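Local coordinates for methyltransferase (Streptomyces avermitilis, PDB 3GIW), which binds S-adenosyl-L-homocysteine and probably transfers methyl groups from S-adenosylmethionine to a substrate not yet identified, at residues 22-26 with 113-117; 52-58 with 265-269; 93-97 with 123-127; 158-164 with 186-192; 168-172 with 198-202. All coordinates share one frame; numbering follows the deposited sequence. Where two conformers were deposited one is given.

Contact 1 of 5, residues 22-26 with 113-117; sequences AHSAR and NDPIV
Arg-26 and Asp-114 meet in a two-pronged salt bridge, the guanidinium coming side-on so that each nitrogen takes its own oxygen. The NH2 prong is almost perfectly straight (179°): NH2 lies 2.8 Å from Asp-114 OD1, which sits in the guanidinium plane. The second prong is longer and more bent (149°); NE is 3.2 Å from Asp-114 OD2 and meets it on its syn lone pair. Arg-26 NH2 is also held by the carbonyl of Ile-17.

The carboxylate works for its own segment too. With CG anti to the backbone nitrogen (chi1 -177°), OD1 swings back to receive Ile-116 N at 2.9 Å, from above the carboxylate plane. This is a capping bond at the N-cap of the short helix 115-119, which follows strand 107-112 of the Rossmann-like methyltransferase sheet. Asp-112, at the end of that strand, binds S-adenosyl-L-homocysteine, and its OD1 accepts from Asp-114 N; the salt bridge thus joins helix 24-31 to the turn after Asp-112.

A bound water makes the remaining polar link. It accepts from Ala-25 N at 2.9 Å and donates to Asp-114 OD2 at 2.7 Å.

The guanidinium lies between two groups: the His-23 ring over one face, Ile-116 CD1 over the opposite one. Ile-116 CG2 touches Arg-26 NE at 3.7 Å. In plain contact, His-23 CB rests 3.5 Å from Asp-114 OD2.

Contact 2 of 5, residues 52-58 with 265-269; sequences WPALPVH and EDIAM
His-58 ND1 accepts the backbone N-H of Ala-268 at 3.0 Å, the amide standing 23° out of the imidazole plane and the bond bent to 151°. The pair joins the first turn of helix 55-75 to the loop leading into strand 269-275, the antiparallel strand next to 195-201 in this Rossmann-like methyltransferase sheet. Holding CG anti to the backbone nitrogen (chi1 159°) sends the ring across to the loop, and its other nitrogen, NE2, bonds an unidentified bound molecule, probably from the crystallisation liquor.

Beside the histidine, Trp-52 lays the rim of its indole against the loop. Its CZ2 meets Glu-265 O at 3.4 Å, with the carbonyl oxygen at the ring edge and in plane, and CH2 packs on Ala-268 CB at 3.6 Å. The same methyl also touches the imidazole, which has Trp-52 CZ3 over one face, toward the rim. A water accepts from Trp-52 NE1 at 3.0 Å and lies 2.7 Å from Glu-265 OE1 and 2.8 Å from Asp-266 OD1; with further acceptors nearby, not all can be served at once. Asp-266 also has Arg-263 as a salt-bridge partner.

Where the helix begins, Ala-54 CB presses on Asp-266 OD1 at 3.4 Å. The burial has a cost: Asp-266 O has no polar partner in the model. His-58 CB stands 3.5 Å from Asp-266 O.

Contact 3 of 5, residues 93-97 with 123-127; sequences PNLHE and GLLAS
The imidazole of His-96 carries Leu-124 O over one face, 3.5 Å above the ring plane and toward its rim, while CG of Glu-97 covers the opposite face. Two further carbonyls stand at the ring edge. Gly-123 O comes to 3.3 Å from His-96 CE1, and Ala-126 O accepts from NE2 at 2.9 Å. That bond is not ideal, since the donor lies well above the carbonyl plane and the N-H...O angle is 148°. It reaches the centre of an inverse gamma turn. Chi1 of 82° puts CG between the backbone nitrogen and carbonyl carbon, which turns the ring to the neighbouring segment; ND1 then bonds the hydroxyl of Tyr-110.

A leucine in place of His-96 would probably leave both the Ala-126 carbonyl and the Tyr-110 hydroxyl without this mate, and the turn less firmly fixed.

Alongside, Leu-124 CD2 packs across the amide of Asn-94, 3.9 Å from OD1, which itself bonds Thr-91 N. Asn-94 N is held by Glu-97 OE1 at 2.9 Å.

Helices 95-102 and 122-125 thus lie side by side against strand 107-112, as expected of successive beta-alpha-beta crossovers on one face of a Rossmann-like sheet.

Contact 4 of 5, residues 158-164 with 186-192; sequences LTRPVAL and LLEPLPS
Leu-190 leaves its backbone with CG anti to the carbonyl carbon (chi1 -52°), a choice that carries the fork of the side chain into the bend of 158-164. CB and CG form the stem, and the two methyls do the touching. CD1 packs against Leu-164 CB at 4.0 Å and also borders Val-162. CD2 meets Leu-158 CD2 at 3.9 Å and, like CD1, touches Val-162, whose CB is 4.0 Å from Leu-190 CD2, with the valine lying across the leucine at about a right angle. An alanine here would remove both methyls and is likely to open a gap between Leu-158, Val-162 and Leu-164, freeing Leu-158 to turn.

The next residue supplies a second, tighter fit. Pro-191 sets CG and CD against backbone carbonyls, CG at 3.2 Å from Arg-160 O and CD at 3.3 Å from Leu-158 O. Farther along the strand, Leu-164 CD2 reaches Leu-186 CB at 3.8 Å, on helix 179-187, whose chain then turns through 187-190.

Polar bonds lie outside this seam, with Val-162 and Leu-164 pairing to Tyr-195. The packing joins strand 163-167 to helix 179-187 within the beta-alpha-beta unit completed by strand 195-201.

Contact 5 of 5, residues 168-172 with 198-202; sequences AIVHF and MSIGT
Ser-199 and Ala-168 supply the shortest direct polar bond between the two segments: Ala-168 N donates to Ser-199 OG at 2.9 Å, with a bent N-H...O angle of 132°. A chi1 of 64° places the hydroxyl between backbone nitrogen and carbonyl carbon, turned to the loop; it also bonds OD1 of Asn-62 on helix 55-75. That asparagine binds S-adenosyl-L-homocysteine, which would make the serine a second-shell residue for the cofactor site.

A bound water adds an indirect link. It accepts from Val-170 N at 2.9 Å and donates to Ser-199 O at 2.7 Å, giving a buried carbonyl a partner.

His-171 contributes a further bond, though less surely, because its side chain was modelled in two conformers. In the one described here, ND1 accepts from Gly-201 N at 3.1 Å, the amide tilted from the ring plane and the angle only 136°. NE2 of the same ring bonds an unidentified molecule, probably from the crystallisation liquor.

Apolar contact falls to Val-170. The methyl of Met-198, a selenomethionine with its chain bent at the end, lies against the valine fork, CE being 3.8 Å from Val-170 CB. Two residues along the strand, Ile-200 CG1 approaches Val-170 CG1 at 4.0 Å.

The 168-172 loop emerges from strand 163-167 and sits on the end of its parallel neighbour 195-201, before the chain enters helix 179-187. Strand 269-275 flanks that end antiparallel, with Met-269 touching Ala-168, His-171 and Ser-199.

The five contacts lie on or around one seven-stranded sheet. Contacts 1 and 3 lie by strand 107-112, their centres about 18 Å apart, and meet through Val-117 and Leu-124. Contact 5 is the most central; it touches contact 2 (centres about 14 Å apart) through Ala-268 and Met-269, and contact 1 through Phe-172 against Ser-24. Contacts 4 and 2 have centres about 33 Å apart, yet contact 4 reaches the same neighbouring strands, 163-167 and 195-201, as contact 5. Along the chain, contact 2 spans contacts 3, 4 and 5 and crosses contact 1. Contacts 1, 2 and 5 lie close to residues that bind S-adenosyl-L-homocysteine, contacts 1 and 2 bringing in helices 24-31 and 55-75; contact 4 packs where strand 163-167 begins.

Contact 1 of 5, residues 22-26 with 113-117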
# COMPACT_ATOMS: atom_id res chain seq x y z
N ALA A 22 18.51 4.95 5.65
CA ALA A 22 17.08 5.27 5.49
C ALA A 22 16.32 4.07 4.92
O ALA A 22 16.85 3.32 4.08
CB ALA A 22 16.90 6.50 4.59
N HIS A 23 15.08 3.90 5.38
CA HIS A 23 14.17 2.88 4.88
C HIS A 23 12.84 3.50 4.49
O HIS A 23 12.30 4.34 5.20
CB HIS A 23 13.89 1.77 5.92
CG HIS A 23 15.08 0.92 6.29
ND1 HIS A 23 16.18 1.39 6.97
CD2 HIS A 23 15.29 -0.41 6.12
CE1 HIS A 23 17.04 0.40 7.16
NE2 HIS A 23 16.52 -0.70 6.66
N SER A 24 12.26 3.03 3.39
CA SER A 24 11.07 3.69 2.85
C SER A 24 9.89 3.76 3.86
O SER A 24 9.21 4.80 3.96
CB SER A 24 10.61 3.06 1.52
OG SER A 24 10.28 1.71 1.65
N ALA A 25 9.62 2.68 4.59
CA ALA A 25 8.47 2.68 5.50
C ALA A 25 8.65 3.69 6.62
O ALA A 25 7.69 4.27 7.13
CB ALA A 25 8.28 1.30 6.09
N ARG A 26 9.90 3.84 7.06
CA ARG A 26 10.24 4.74 8.15
C ARG A 26 10.23 6.22 7.72
O ARG A 26 9.81 7.09 8.48
CB ARG A 26 11.62 4.36 8.73
CG ARG A 26 11.71 2.89 9.20
CD ARG A 26 13.13 2.48 9.57
NE ARG A 26 13.31 1.02 9.41
CZ ARG A 26 14.43 0.38 9.76
NH1 ARG A 26 15.46 1.08 10.25
NH2 ARG A 26 14.52 -0.93 9.61
N ASN A 113 8.75 -6.65 4.44
CA ASN A 113 10.11 -7.13 4.53
C ASN A 113 11.05 -6.24 5.37
O ASN A 113 12.20 -6.60 5.56
CB ASN A 113 10.71 -7.44 3.15
CG ASN A 113 10.96 -6.24 2.32
OD1 ASN A 113 10.55 -5.13 2.64
ND2 ASN A 113 11.63 -6.46 1.18
N ASP A 114 10.57 -5.10 5.87
CA ASP A 114 11.39 -4.25 6.75
C ASP A 114 11.35 -4.87 8.15
O ASP A 114 10.28 -4.96 8.73
CB ASP A 114 10.85 -2.83 6.75
CG ASP A 114 11.69 -1.88 7.57
OD1 ASP A 114 12.34 -2.39 8.51
OD2 ASP A 114 11.70 -0.66 7.27
N PRO A 115 12.51 -5.30 8.70
CA PRO A 115 12.53 -5.88 10.05
C PRO A 115 11.87 -5.04 11.17
O PRO A 115 11.44 -5.61 12.17
CB PRO A 115 14.02 -6.07 10.33
CG PRO A 115 14.62 -6.18 8.98
CD PRO A 115 13.86 -5.31 8.10
N ILE A 116 11.79 -3.71 11.04
CA ILE A 116 11.13 -2.90 12.08
C ILE A 116 9.63 -3.24 12.21
O ILE A 116 9.02 -3.17 13.30
CB ILE A 116 11.31 -1.39 11.83
CG1 ILE A 116 11.10 -0.59 13.12
CG2 ILE A 116 10.36 -0.86 10.70
CD1 ILE A 116 11.41 0.91 13.00
N VAL A 117 8.99 -3.65 11.11
CA VAL A 117 7.55 -3.96 11.17
C VAL A 117 7.30 -5.15 12.12
O VAL A 117 6.38 -5.14 12.95
CB VAL A 117 6.91 -4.13 9.76
CG1 VAL A 117 5.39 -4.39 9.88
CG2 VAL A 117 7.17 -2.86 8.93
O HOH W 1 10.99 0.08 4.74

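Contact 2 of 5, residues 52-58 with 265-269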
# COMPACT_ATOMS: atom_id res chain seq x y z
N TRP A 52 10.30 18.90 -2.82
CA TRP A 52 8.87 18.86 -3.11
C TRP A 52 8.09 19.12 -1.83
O TRP A 52 7.81 18.19 -1.05
CB TRP A 52 8.48 17.50 -3.71
CG TRP A 52 7.09 17.42 -4.26
CD1 TRP A 52 6.38 18.40 -4.89
CD2 TRP A 52 6.24 16.27 -4.24
NE1 TRP A 52 5.17 17.93 -5.29
CE2 TRP A 52 5.04 16.62 -4.88
CE3 TRP A 52 6.39 14.99 -3.74
CZ2 TRP A 52 3.99 15.71 -5.05
CZ3 TRP A 52 5.35 14.08 -3.86
CH2 TRP A 52 4.16 14.45 -4.53
N PRO A 53 7.77 20.39 -1.59
CA PRO A 53 7.04 20.75 -0.36
C PRO A 53 5.75 20.00 -0.11
O PRO A 53 5.37 19.83 1.07
CB PRO A 53 6.84 22.27 -0.48
CG PRO A 53 8.06 22.70 -1.32
CD PRO A 53 8.23 21.59 -2.34
N ALA A 54 5.09 19.55 -1.17
CA ALA A 54 3.85 18.76 -1.04
C ALA A 54 4.04 17.32 -0.58
O ALA A 54 3.04 16.62 -0.39
CB ALA A 54 3.02 18.76 -2.36
N LEU A 55 5.28 16.88 -0.38
CA LEU A 55 5.49 15.48 0.03
C LEU A 55 4.53 15.00 1.17
O LEU A 55 3.94 13.92 1.07
CB LEU A 55 6.98 15.17 0.33
CG LEU A 55 7.29 13.72 0.66
CD1 LEU A 55 7.06 12.82 -0.53
CD2 LEU A 55 8.73 13.61 1.20
N PRO A 56 4.39 15.78 2.26
CA PRO A 56 3.47 15.33 3.33
C PRO A 56 2.00 15.27 2.89
O PRO A 56 1.27 14.44 3.39
CB PRO A 56 3.68 16.32 4.48
CG PRO A 56 4.93 17.13 4.10
CD PRO A 56 5.11 17.02 2.61
N VAL A 57 1.56 16.18 2.01
CA VAL A 57 0.19 16.17 1.50
C VAL A 57 -0.02 14.87 0.70
O VAL A 57 -1.01 14.16 0.88
CB VAL A 57 -0.07 17.43 0.63
CG1 VAL A 57 -1.36 17.30 -0.16
CG2 VAL A 57 -0.12 18.71 1.53
N HIS A 58 0.95 14.55 -0.14
CA HIS A 58 0.94 13.30 -0.92
C HIS A 58 0.87 12.04 -0.04
O HIS A 58 0.04 11.15 -0.25
CB HIS A 58 2.18 13.31 -1.85
CG HIS A 58 2.64 11.97 -2.36
ND1 HIS A 58 2.15 11.40 -3.52
CD2 HIS A 58 3.62 11.15 -1.91
CE1 HIS A 58 2.79 10.26 -3.72
NE2 HIS A 58 3.67 10.07 -2.75
N GLU A 265 -0.81 18.83 -8.77
CA GLU A 265 0.62 18.67 -8.70
C GLU A 265 1.09 18.20 -7.32
O GLU A 265 2.21 17.75 -7.18
CB GLU A 265 1.37 19.95 -9.04
CG GLU A 265 1.10 21.16 -8.14
CD GLU A 265 2.13 22.23 -8.39
OE1 GLU A 265 3.28 22.06 -7.87
OE2 GLU A 265 1.84 23.20 -9.16
N ASP A 266 0.22 18.30 -6.31
CA ASP A 266 0.56 17.91 -4.92
C ASP A 266 0.36 16.41 -4.63
O ASP A 266 0.59 15.98 -3.51
CB ASP A 266 -0.26 18.73 -3.90
CG ASP A 266 -0.02 20.22 -4.02
OD1 ASP A 266 1.09 20.63 -4.40
OD2 ASP A 266 -0.99 20.98 -3.72
N ILE A 267 -0.07 15.64 -5.63
CA ILE A 267 -0.45 14.22 -5.46
C ILE A 267 0.28 13.43 -6.55
O ILE A 267 0.08 13.69 -7.74
CB ILE A 267 -2.01 14.05 -5.56
CG1 ILE A 267 -2.73 14.83 -4.46
CG2 ILE A 267 -2.40 12.54 -5.56
CD1 ILE A 267 -2.43 14.35 -3.04
N ALA A 268 1.08 12.44 -6.16
CA ALA A 268 1.87 11.65 -7.11
C ALA A 268 1.53 10.16 -7.02
O ALA A 268 2.41 9.32 -7.27
CB ALA A 268 3.41 11.90 -6.91
N MSE A 269 0.30 9.83 -6.63
CA MSE A 269 -0.20 8.45 -6.62
C MSE A 269 -1.45 8.35 -7.43
O MSE A 269 -2.38 9.12 -7.21
CB MSE A 269 -0.63 7.94 -5.24
CG MSE A 269 0.36 7.66 -4.27
SE MSE A 269 1.62 6.27 -4.67
CE MSE A 269 2.28 6.32 -2.89
O HOH W 2 3.56 20.39 -5.71

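Contact 3 of 5, residues 93-97 with 123-127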
# COMPACT_ATOMS: atom_id res chain seq x y z
N PRO A 93 -6.13 4.40 11.93
CA PRO A 93 -6.57 3.01 12.00
C PRO A 93 -5.83 2.11 11.01
O PRO A 93 -5.59 2.48 9.86
CB PRO A 93 -8.05 3.11 11.63
CG PRO A 93 -8.09 4.22 10.67
CD PRO A 93 -7.08 5.22 11.16
N ASN A 94 -5.50 0.91 11.47
CA ASN A 94 -4.90 -0.06 10.57
C ASN A 94 -5.99 -0.71 9.73
O ASN A 94 -7.19 -0.63 10.06
CB ASN A 94 -4.16 -1.14 11.36
CG ASN A 94 -2.87 -0.63 11.96
OD1 ASN A 94 -1.94 -0.29 11.23
ND2 ASN A 94 -2.81 -0.60 13.29
N LEU A 95 -5.57 -1.33 8.64
CA LEU A 95 -6.48 -1.95 7.69
C LEU A 95 -7.49 -2.85 8.41
O LEU A 95 -8.71 -2.77 8.17
CB LEU A 95 -5.68 -2.76 6.65
CG LEU A 95 -6.46 -3.23 5.43
CD1 LEU A 95 -5.57 -3.42 4.22
CD2 LEU A 95 -7.18 -4.47 5.72
N HIS A 96 -7.01 -3.74 9.28
CA HIS A 96 -7.95 -4.65 9.97
C HIS A 96 -8.95 -3.98 10.90
O HIS A 96 -10.03 -4.53 11.15
CB HIS A 96 -7.22 -5.82 10.71
CG HIS A 96 -6.69 -5.47 12.05
ND1 HIS A 96 -5.48 -4.83 12.22
CD2 HIS A 96 -7.18 -5.72 13.29
CE1 HIS A 96 -5.26 -4.68 13.53
NE2 HIS A 96 -6.28 -5.19 14.19
N GLU A 97 -8.56 -2.84 11.45
CA GLU A 97 -9.44 -2.11 12.37
C GLU A 97 -10.61 -1.53 11.57
O GLU A 97 -11.76 -1.55 12.05
CB GLU A 97 -8.62 -1.05 13.12
CG GLU A 97 -7.59 -1.69 14.03
CD GLU A 97 -6.46 -0.74 14.49
OE1 GLU A 97 -6.42 0.42 14.13
OE2 GLU A 97 -5.57 -1.23 15.21
N GLY A 123 0.32 -4.66 17.43
CA GLY A 123 -0.88 -3.91 17.00
C GLY A 123 -1.58 -4.48 15.79
O GLY A 123 -2.80 -4.38 15.66
N LEU A 124 -0.81 -5.09 14.89
CA LEU A 124 -1.38 -5.79 13.73
C LEU A 124 -2.11 -7.06 14.17
O LEU A 124 -3.08 -7.46 13.53
CB LEU A 124 -0.28 -6.12 12.70
CG LEU A 124 0.49 -4.91 12.16
CD1 LEU A 124 1.57 -5.43 11.22
CD2 LEU A 124 -0.44 -3.92 11.47
N LEU A 125 -1.61 -7.70 15.22
CA LEU A 125 -2.15 -8.96 15.71
C LEU A 125 -3.35 -8.82 16.67
O LEU A 125 -4.01 -9.83 17.01
CB LEU A 125 -1.01 -9.77 16.37
CG LEU A 125 0.15 -10.18 15.47
CD1 LEU A 125 1.25 -10.92 16.25
CD2 LEU A 125 -0.35 -11.03 14.30
N ALA A 126 -3.64 -7.59 17.10
CA ALA A 126 -4.75 -7.30 18.02
C ALA A 126 -6.10 -7.30 17.29
O ALA A 126 -6.60 -6.26 16.87
CB ALA A 126 -4.53 -5.98 18.72
N SER A 127 -6.67 -8.50 17.18
CA SER A 127 -7.89 -8.77 16.43
C SER A 127 -9.11 -8.79 17.33
O SER A 127 -8.99 -9.06 18.52
CB SER A 127 -7.75 -10.13 15.75
OG SER A 127 -8.89 -10.44 14.96
O HOH W 3 -4.80 -3.03 16.64

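Contact 4 of 5, residues 158-164 with 186-192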
# COMPACT_ATOMS: atom_id res chain seq x y z
N LEU A 158 -8.62 -19.46 0.93
CA LEU A 158 -8.42 -19.02 -0.45
C LEU A 158 -9.44 -19.58 -1.46
O LEU A 158 -9.31 -19.36 -2.67
CB LEU A 158 -6.99 -19.30 -0.92
CG LEU A 158 -5.88 -18.66 -0.07
CD1 LEU A 158 -4.53 -18.92 -0.76
CD2 LEU A 158 -6.14 -17.15 0.14
N THR A 159 -10.46 -20.28 -0.94
CA THR A 159 -11.63 -20.62 -1.75
C THR A 159 -12.77 -19.60 -1.62
O THR A 159 -13.84 -19.77 -2.24
CB THR A 159 -12.17 -22.05 -1.42
OG1 THR A 159 -12.84 -22.07 -0.16
CG2 THR A 159 -11.02 -23.12 -1.43
N ARG A 160 -12.53 -18.53 -0.88
CA ARG A 160 -13.52 -17.45 -0.74
C ARG A 160 -12.86 -16.12 -1.11
O ARG A 160 -11.65 -16.03 -1.07
CB ARG A 160 -14.11 -17.40 0.67
CG ARG A 160 -14.94 -18.64 0.98
CD ARG A 160 -15.21 -18.81 2.46
NE ARG A 160 -15.69 -20.16 2.76
CZ ARG A 160 -16.92 -20.57 2.54
NH1 ARG A 160 -17.80 -19.74 2.01
NH2 ARG A 160 -17.27 -21.82 2.83
N PRO A 161 -13.64 -15.10 -1.53
CA PRO A 161 -13.02 -13.87 -2.01
C PRO A 161 -12.05 -13.24 -1.02
O PRO A 161 -12.28 -13.19 0.20
CB PRO A 161 -14.22 -12.98 -2.30
CG PRO A 161 -15.35 -13.94 -2.58
CD PRO A 161 -15.11 -15.07 -1.63
N VAL A 162 -10.99 -12.68 -1.59
CA VAL A 162 -9.96 -11.94 -0.87
C VAL A 162 -9.69 -10.62 -1.61
O VAL A 162 -9.69 -10.59 -2.84
CB VAL A 162 -8.64 -12.76 -0.85
CG1 VAL A 162 -7.49 -12.01 -0.19
CG2 VAL A 162 -8.80 -14.12 -0.09
N ALA A 163 -9.49 -9.52 -0.86
CA ALA A 163 -8.93 -8.28 -1.44
C ALA A 163 -7.42 -8.26 -1.24
O ALA A 163 -6.94 -8.29 -0.09
CB ALA A 163 -9.53 -7.06 -0.81
N LEU A 164 -6.70 -8.22 -2.35
CA LEU A 164 -5.26 -8.11 -2.41
C LEU A 164 -4.97 -6.61 -2.46
O LEU A 164 -5.30 -5.95 -3.44
CB LEU A 164 -4.71 -8.81 -3.64
CG LEU A 164 -3.21 -8.76 -3.85
CD1 LEU A 164 -2.42 -9.45 -2.73
CD2 LEU A 164 -2.83 -9.37 -5.21
N LEU A 186 0.36 -13.18 -7.39
CA LEU A 186 -0.36 -13.17 -6.11
C LEU A 186 -1.87 -13.23 -6.25
O LEU A 186 -2.56 -13.78 -5.37
CB LEU A 186 0.02 -11.93 -5.27
CG LEU A 186 1.48 -11.91 -4.81
CD1 LEU A 186 1.90 -10.50 -4.34
CD2 LEU A 186 1.70 -12.94 -3.72
N LEU A 187 -2.40 -12.68 -7.33
CA LEU A 187 -3.85 -12.67 -7.55
C LEU A 187 -4.35 -14.04 -8.06
O LEU A 187 -5.52 -14.39 -7.89
CB LEU A 187 -4.22 -11.55 -8.54
CG LEU A 187 -5.72 -11.20 -8.74
CD1 LEU A 187 -6.42 -10.77 -7.45
CD2 LEU A 187 -5.86 -10.08 -9.78
N GLU A 188 -3.48 -14.81 -8.72
CA GLU A 188 -3.86 -16.09 -9.34
C GLU A 188 -4.70 -17.00 -8.45
O GLU A 188 -5.76 -17.46 -8.88
CB GLU A 188 -2.60 -16.84 -9.80
CG GLU A 188 -1.99 -16.32 -11.06
CD GLU A 188 -2.78 -16.66 -12.30
OE1 GLU A 188 -3.75 -17.45 -12.20
OE2 GLU A 188 -2.41 -16.13 -13.39
N PRO A 189 -4.22 -17.30 -7.22
CA PRO A 189 -4.97 -18.26 -6.36
C PRO A 189 -6.25 -17.73 -5.72
O PRO A 189 -6.97 -18.48 -5.04
CB PRO A 189 -3.96 -18.61 -5.26
CG PRO A 189 -3.10 -17.42 -5.15
CD PRO A 189 -2.95 -16.92 -6.57
N LEU A 190 -6.53 -16.45 -5.89
CA LEU A 190 -7.69 -15.86 -5.26
C LEU A 190 -8.88 -16.16 -6.18
O LEU A 190 -8.75 -16.13 -7.40
CB LEU A 190 -7.46 -14.37 -5.02
CG LEU A 190 -6.16 -14.05 -4.29
CD1 LEU A 190 -6.02 -12.55 -3.96
CD2 LEU A 190 -6.04 -14.86 -3.01
N PRO A 191 -10.03 -16.50 -5.61
CA PRO A 191 -11.19 -16.85 -6.44
C PRO A 191 -11.88 -15.68 -7.15
O PRO A 191 -11.69 -14.51 -6.81
CB PRO A 191 -12.17 -17.48 -5.45
CG PRO A 191 -11.74 -16.97 -4.14
CD PRO A 191 -10.31 -16.64 -4.17
N SER A 192 -12.74 -16.02 -8.11
CA SER A 192 -13.66 -15.07 -8.68
C SER A 192 -14.37 -14.30 -7.58
O SER A 192 -14.78 -14.87 -6.56
CB SER A 192 -14.67 -15.82 -9.55
OG SER A 192 -13.99 -16.34 -10.68

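Contact 5 of 5, residues 168-172 with 198-202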
# COMPACT_ATOMS: atom_id res chain seq x y z
N ALA A 168 1.27 1.73 -1.90
CA ALA A 168 2.48 2.50 -1.61
C ALA A 168 3.73 1.61 -1.56
O ALA A 168 4.62 1.79 -0.72
CB ALA A 168 2.30 3.32 -0.29
N ILE A 169 3.80 0.63 -2.47
CA ILE A 169 4.95 -0.30 -2.52
C ILE A 169 5.50 -0.57 -3.93
O ILE A 169 6.70 -0.73 -4.12
CB ILE A 169 4.61 -1.66 -1.84
CG1 ILE A 169 5.77 -2.65 -2.03
CG2 ILE A 169 3.35 -2.25 -2.41
CD1 ILE A 169 5.74 -3.81 -1.08
N VAL A 170 4.63 -0.61 -4.94
CA VAL A 170 5.02 -1.15 -6.21
C VAL A 170 6.10 -0.32 -6.94
O VAL A 170 6.89 -0.84 -7.78
CB VAL A 170 3.76 -1.44 -7.09
CG1 VAL A 170 3.30 -0.19 -7.86
CG2 VAL A 170 4.08 -2.61 -8.03
N HIS A 171 6.16 0.97 -6.65
CA HIS A 171 7.17 1.83 -7.28
C HIS A 171 8.59 1.53 -6.78
O HIS A 171 9.56 2.01 -7.36
CB HIS A 171 6.83 3.31 -7.09
CG HIS A 171 6.08 3.58 -5.83
ND1 HIS A 171 4.70 3.64 -5.78
CD2 HIS A 171 6.51 3.69 -4.56
CE1 HIS A 171 4.33 3.86 -4.53
NE2 HIS A 171 5.41 3.89 -3.77
N PHE A 172 8.71 0.71 -5.73
CA PHE A 172 10.00 0.21 -5.29
C PHE A 172 10.45 -1.11 -5.96
O PHE A 172 11.56 -1.59 -5.73
CB PHE A 172 10.07 0.09 -3.76
CG PHE A 172 9.93 1.41 -3.05
CD1 PHE A 172 10.94 2.38 -3.17
CD2 PHE A 172 8.80 1.67 -2.29
CE1 PHE A 172 10.81 3.60 -2.52
CE2 PHE A 172 8.66 2.91 -1.64
CZ PHE A 172 9.66 3.85 -1.76
N MSE A 198 -4.68 -0.97 -5.49
CA MSE A 198 -3.32 -0.48 -5.54
C MSE A 198 -3.25 1.04 -5.51
O MSE A 198 -4.09 1.75 -6.02
CB MSE A 198 -2.61 -0.93 -6.83
CG MSE A 198 -2.62 -2.45 -7.07
SE MSE A 198 -1.53 -2.91 -8.63
CE MSE A 198 0.19 -2.43 -7.92
N SER A 199 -2.14 1.55 -4.97
CA SER A 199 -1.70 2.93 -5.26
C SER A 199 -0.34 2.83 -5.95
O SER A 199 0.56 2.07 -5.50
CB SER A 199 -1.70 3.83 -4.04
OG SER A 199 -0.77 3.41 -3.08
N ILE A 200 -0.16 3.60 -7.03
CA ILE A 200 0.96 3.51 -7.94
C ILE A 200 1.59 4.90 -8.16
O ILE A 200 0.92 5.84 -8.59
CB ILE A 200 0.47 2.94 -9.30
CG1 ILE A 200 -0.10 1.52 -9.13
CG2 ILE A 200 1.59 2.88 -10.36
CD1 ILE A 200 -0.88 0.96 -10.32
N GLY A 201 2.89 5.01 -7.84
CA GLY A 201 3.58 6.30 -7.92
C GLY A 201 3.74 6.76 -9.38
O GLY A 201 3.97 5.93 -10.30
N THR A 202 3.57 8.06 -9.61
CA THR A 202 3.67 8.67 -10.94
C THR A 202 4.38 10.04 -10.84
O THR A 202 4.24 10.73 -9.84
CB THR A 202 2.30 8.86 -11.60
OG1 THR A 202 2.45 9.51 -12.87
CG2 THR A 202 1.35 9.68 -10.71
O HOH W 4 1.80 -0.12 -4.65